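Local structure of WZI (Escherichia coli, 2YNK) at residues A129-Y133 and F145-P149; P168-F172 and I197-M202. The protein is an outer membrane lectin, a carbohydrate-binding beta-barrel that takes part in the assembly of group 1 capsule in Escherichia coli. All coordinates share one frame; numbering follows the deposited sequence.

Interaction 1: residues A129-Y133 and F145-P149. With OCT (N-octane), chain B.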
# COMPACT_ATOMS: atom_id res chain seq x y z
N ALA A 129 14.63 -11.33 -4.51
CA ALA A 129 15.14 -10.01 -4.19
C ALA A 129 14.02 -8.96 -4.18
O ALA A 129 14.20 -7.87 -4.70
CB ALA A 129 16.22 -9.63 -5.18
N ASN A 130 12.87 -9.31 -3.59
CA ASN A 130 11.72 -8.40 -3.49
C ASN A 130 12.05 -7.19 -2.58
O ASN A 130 12.70 -7.32 -1.53
CB ASN A 130 10.47 -9.13 -2.97
CG ASN A 130 9.91 -10.18 -3.96
OD1 ASN A 130 8.96 -10.92 -3.64
ND2 ASN A 130 10.48 -10.25 -5.16
N GLY A 131 11.63 -6.01 -3.01
CA GLY A 131 11.97 -4.81 -2.29
C GLY A 131 13.31 -4.24 -2.70
O GLY A 131 13.56 -3.06 -2.43
N ALA A 132 14.16 -5.03 -3.35
CA ALA A 132 15.52 -4.57 -3.68
C ALA A 132 15.45 -3.50 -4.74
O ALA A 132 14.89 -3.72 -5.80
CB ALA A 132 16.40 -5.71 -4.16
N TYR A 133 16.01 -2.32 -4.44
CA TYR A 133 16.15 -1.27 -5.43
C TYR A 133 17.42 -0.46 -5.21
O TYR A 133 18.03 -0.50 -4.14
CB TYR A 133 14.95 -0.32 -5.39
CG TYR A 133 14.88 0.49 -4.11
CD1 TYR A 133 15.56 1.70 -3.98
CD2 TYR A 133 14.16 0.02 -3.02
CE1 TYR A 133 15.51 2.43 -2.80
CE2 TYR A 133 14.09 0.74 -1.84
CZ TYR A 133 14.77 1.94 -1.73
OH TYR A 133 14.70 2.64 -0.54
N PHE A 145 15.33 1.80 -9.86
CA PHE A 145 15.21 0.50 -10.49
C PHE A 145 15.24 -0.59 -9.44
O PHE A 145 16.03 -0.52 -8.51
CB PHE A 145 16.32 0.23 -11.52
CG PHE A 145 16.16 -1.10 -12.22
CD1 PHE A 145 15.29 -1.24 -13.29
CD2 PHE A 145 16.84 -2.23 -11.78
CE1 PHE A 145 15.12 -2.47 -13.91
CE2 PHE A 145 16.68 -3.45 -12.39
CZ PHE A 145 15.82 -3.57 -13.46
N GLY A 146 14.38 -1.59 -9.62
CA GLY A 146 14.29 -2.71 -8.68
C GLY A 146 12.91 -3.34 -8.63
O GLY A 146 12.13 -3.25 -9.58
N GLN A 147 12.62 -3.98 -7.51
CA GLN A 147 11.30 -4.54 -7.26
C GLN A 147 10.70 -3.78 -6.11
O GLN A 147 10.71 -4.27 -4.98
CB GLN A 147 11.38 -6.04 -6.95
CG GLN A 147 11.73 -6.87 -8.17
CD GLN A 147 11.78 -8.36 -7.90
OE1 GLN A 147 11.95 -8.81 -6.77
NE2 GLN A 147 11.65 -9.14 -8.96
N VAL A 148 10.19 -2.58 -6.41
CA VAL A 148 9.65 -1.71 -5.37
C VAL A 148 8.13 -1.81 -5.30
O VAL A 148 7.45 -1.56 -6.30
CB VAL A 148 10.03 -0.22 -5.59
CG1 VAL A 148 9.39 0.66 -4.52
CG2 VAL A 148 11.54 -0.07 -5.60
N PRO A 149 7.58 -2.15 -4.12
CA PRO A 149 6.13 -2.09 -3.95
C PRO A 149 5.60 -0.67 -3.93
O PRO A 149 6.31 0.27 -3.49
CB PRO A 149 5.90 -2.76 -2.59
CG PRO A 149 7.17 -2.56 -1.86
CD PRO A 149 8.25 -2.64 -2.90
C1 OCT B . 20.07 -2.94 -6.69
C2 OCT B . 19.33 -3.53 -7.88
C3 OCT B . 18.32 -4.60 -7.44
C4 OCT B . 17.58 -5.20 -8.63
C5 OCT B . 16.84 -6.49 -8.26
C6 OCT B . 15.90 -6.95 -9.39
C7 OCT B . 16.20 -8.35 -9.94
C8 OCT B . 14.94 -9.17 -10.19
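A type II beta turn from Ala129 to Ala132, which interrupts barrel strand 127-138, receives Gln147 of the chain that leaves strand 141-145. Ala132 N closes the turn on Ala129 O, and Gly131 holds its third position with a positive phi (86°) that comes easily to a residue without a side chain. The turn then meets Gln147 twice through the backbone: Gln147 N gives a fairly straight bond to Ala132 O (2.9 Å), while Gly131 N makes a weak, bent one to Gln147 O (2.8 Å). The amide of Gln147 adds a third link, its OE1 accepting from Asn130 ND2 at 2.6 Å. That bond lies close to the amide plane of Asn130 but rises well above the carbonyl plane of Gln147, the two amide planes being 54° apart. One step along, Tyr133 and Gly146 form an antiparallel non-hydrogen-bonded pair of the barrel wall (CA to CA 4.0 Å), and at Gly146 the chain turns a corner out of the sheet. Glycine suits this site, since a side chain would run into Ala132 O. With Tyr133 CG between the backbone N and the carbonyl carbon (chi1 67°), Val148 CG2 meets Tyr133 CB at 3.4 Å and comes near the base of the ring; the Tyr133 hydroxyl bonds Asp108. An n-octane molecule runs past Ala132 and the amide of Gln147, with its C3 4.0 Å from Ala132 CB and its C8 3.5 Å from Gln147 NE2.

Interaction 2: residues P168-F172 and I197-M202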
# COMPACT_ATOMS: atom_id res chain seq x y z
N PRO A 168 6.15 -7.65 -5.57
CA PRO A 168 6.49 -6.43 -6.29
C PRO A 168 7.19 -6.76 -7.60
O PRO A 168 7.90 -7.78 -7.68
CB PRO A 168 7.42 -5.70 -5.32
CG PRO A 168 7.97 -6.76 -4.43
CD PRO A 168 6.90 -7.79 -4.31
N MSE A 169 6.99 -5.92 -8.61
CA MSE A 169 7.45 -6.21 -9.96
C MSE A 169 8.68 -5.44 -10.27
O MSE A 169 8.87 -4.32 -9.77
CB MSE A 169 6.40 -5.83 -10.98
CG MSE A 169 5.05 -6.45 -10.64
SE MSE A 169 3.74 -5.85 -11.98
CE MSE A 169 3.42 -4.05 -11.21
N THR A 170 9.50 -6.01 -11.14
CA THR A 170 10.76 -5.40 -11.53
C THR A 170 10.52 -4.31 -12.55
O THR A 170 9.85 -4.54 -13.57
CB THR A 170 11.72 -6.43 -12.11
OG1 THR A 170 12.25 -7.21 -11.04
CG2 THR A 170 12.86 -5.77 -12.86
N GLY A 171 11.05 -3.11 -12.26
CA GLY A 171 10.83 -1.97 -13.12
C GLY A 171 11.45 -0.66 -12.68
O GLY A 171 12.22 -0.59 -11.72
N PHE A 172 11.09 0.38 -13.44
CA PHE A 172 11.55 1.74 -13.20
C PHE A 172 10.44 2.55 -12.54
O PHE A 172 9.25 2.32 -12.79
CB PHE A 172 11.96 2.39 -14.52
CG PHE A 172 13.18 1.77 -15.14
CD1 PHE A 172 14.45 2.22 -14.82
CD2 PHE A 172 13.06 0.70 -16.02
CE1 PHE A 172 15.58 1.64 -15.37
CE2 PHE A 172 14.18 0.12 -16.58
CZ PHE A 172 15.44 0.60 -16.25
N ILE A 197 5.36 7.83 -11.83
CA ILE A 197 5.27 7.07 -13.07
C ILE A 197 6.03 5.79 -12.86
O ILE A 197 7.05 5.79 -12.17
CB ILE A 197 5.81 7.87 -14.28
CG1 ILE A 197 7.30 8.17 -14.14
CG2 ILE A 197 5.04 9.18 -14.44
CD1 ILE A 197 7.83 9.10 -15.21
N SER A 198 5.52 4.68 -13.41
CA SER A 198 6.25 3.41 -13.36
C SER A 198 6.04 2.55 -14.60
O SER A 198 4.93 2.50 -15.17
CB SER A 198 5.90 2.60 -12.10
OG SER A 198 4.52 2.27 -12.05
N ALA A 199 7.12 1.90 -15.02
CA ALA A 199 7.09 0.87 -16.07
C ALA A 199 7.70 -0.42 -15.51
O ALA A 199 8.85 -0.41 -15.06
CB ALA A 199 7.82 1.33 -17.31
N SER A 200 6.92 -1.50 -15.52
CA SER A 200 7.27 -2.76 -14.85
C SER A 200 6.98 -3.98 -15.75
O SER A 200 6.24 -3.90 -16.72
CB SER A 200 6.46 -2.90 -13.56
OG SER A 200 6.76 -1.88 -12.62
N GLN A 201 7.59 -5.11 -15.40
CA GLN A 201 7.41 -6.36 -16.13
C GLN A 201 6.78 -7.41 -15.22
O GLN A 201 7.31 -7.72 -14.15
CB GLN A 201 8.75 -6.88 -16.63
CG GLN A 201 8.62 -8.05 -17.60
CD GLN A 201 9.94 -8.46 -18.21
OE1 GLN A 201 10.22 -8.14 -19.36
NE2 GLN A 201 10.76 -9.16 -17.44
N MSE A 202 5.65 -7.95 -15.64
CA MSE A 202 4.96 -8.98 -14.86
C MSE A 202 5.78 -10.25 -14.88
O MSE A 202 6.49 -10.51 -15.85
CB MSE A 202 3.58 -9.22 -15.43
CG MSE A 202 2.69 -8.00 -15.26
SE MSE A 202 0.87 -8.51 -15.76
CE MSE A 202 0.40 -9.24 -13.99
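Gly171 and Ser200 face each other as an antiparallel non-hydrogen-bonded pair (CA to CA 4.0 Å) where barrel strands 170-176 and 193-201 run side by side. Here the packing is close, and glycine fits because a side chain would collide with Ala199 O and Ser200 OG. Beyond this pair, Phe172 and Ala199 exchange both backbone bonds, Phe172 N to Ala199 O at 2.9 Å and Ala199 N to Phe172 O at 3.1 Å. On the Thr170 side of the Gly171-Ser200 pair, Gln201 N reaches Thr170 O at 3.0 Å, almost in line with the carbonyl bond. Just before Thr170, selenomethionine Met169 leans onto segment 197-202: its CB rests 3.9 Å from Ser200 CB, and its SE lies 4.1 Å from CG of selenomethionine Met202. These two side chains lie alongside one another and point the same way; both are buried and also touch Ile213 of the next strand, where long apolar side chains suit a buried contact. Thr170, Phe172, Ala199 and Gln201 share the other, looser face. Phe172 is exposed there; its CG, beside the backbone N and anti to the carbonyl carbon (chi1 -67°), leads the ring away from strand 193-201, with Ala199 O near the ring plane at its edge. Ser198, by contrast, directs its hydroxyl to Gln150. The strand pairing rests on backbone bonds, so the side chains can differ: apolar and polar together on the Phe172 face, serines beside buried selenomethionines opposite.

Interactions 1 and 2 follow one another along the chain and around the barrel wall, their centres about 9 Å apart. Strand 170-176 is the neighbour of strand 141-145 in the sheet, so segment 168-172 joins the two contacts directly. Gly146 O of interaction 1 lies 2.9 Å from Gly171 N of interaction 2, probably a backbone hydrogen bond, and Gln147 NE2 is 2.9 Å from Thr170 OG1, probably a side-chain hydrogen bond. The phenyl rings of Phe145 and Phe172 also pack, CD1 of the first 3.5 Å from CZ of the second. Ala132, Tyr133, Gln147 and Thr170 belong to a single n-octane pocket, to which interaction 1 gives three residues and interaction 2 one.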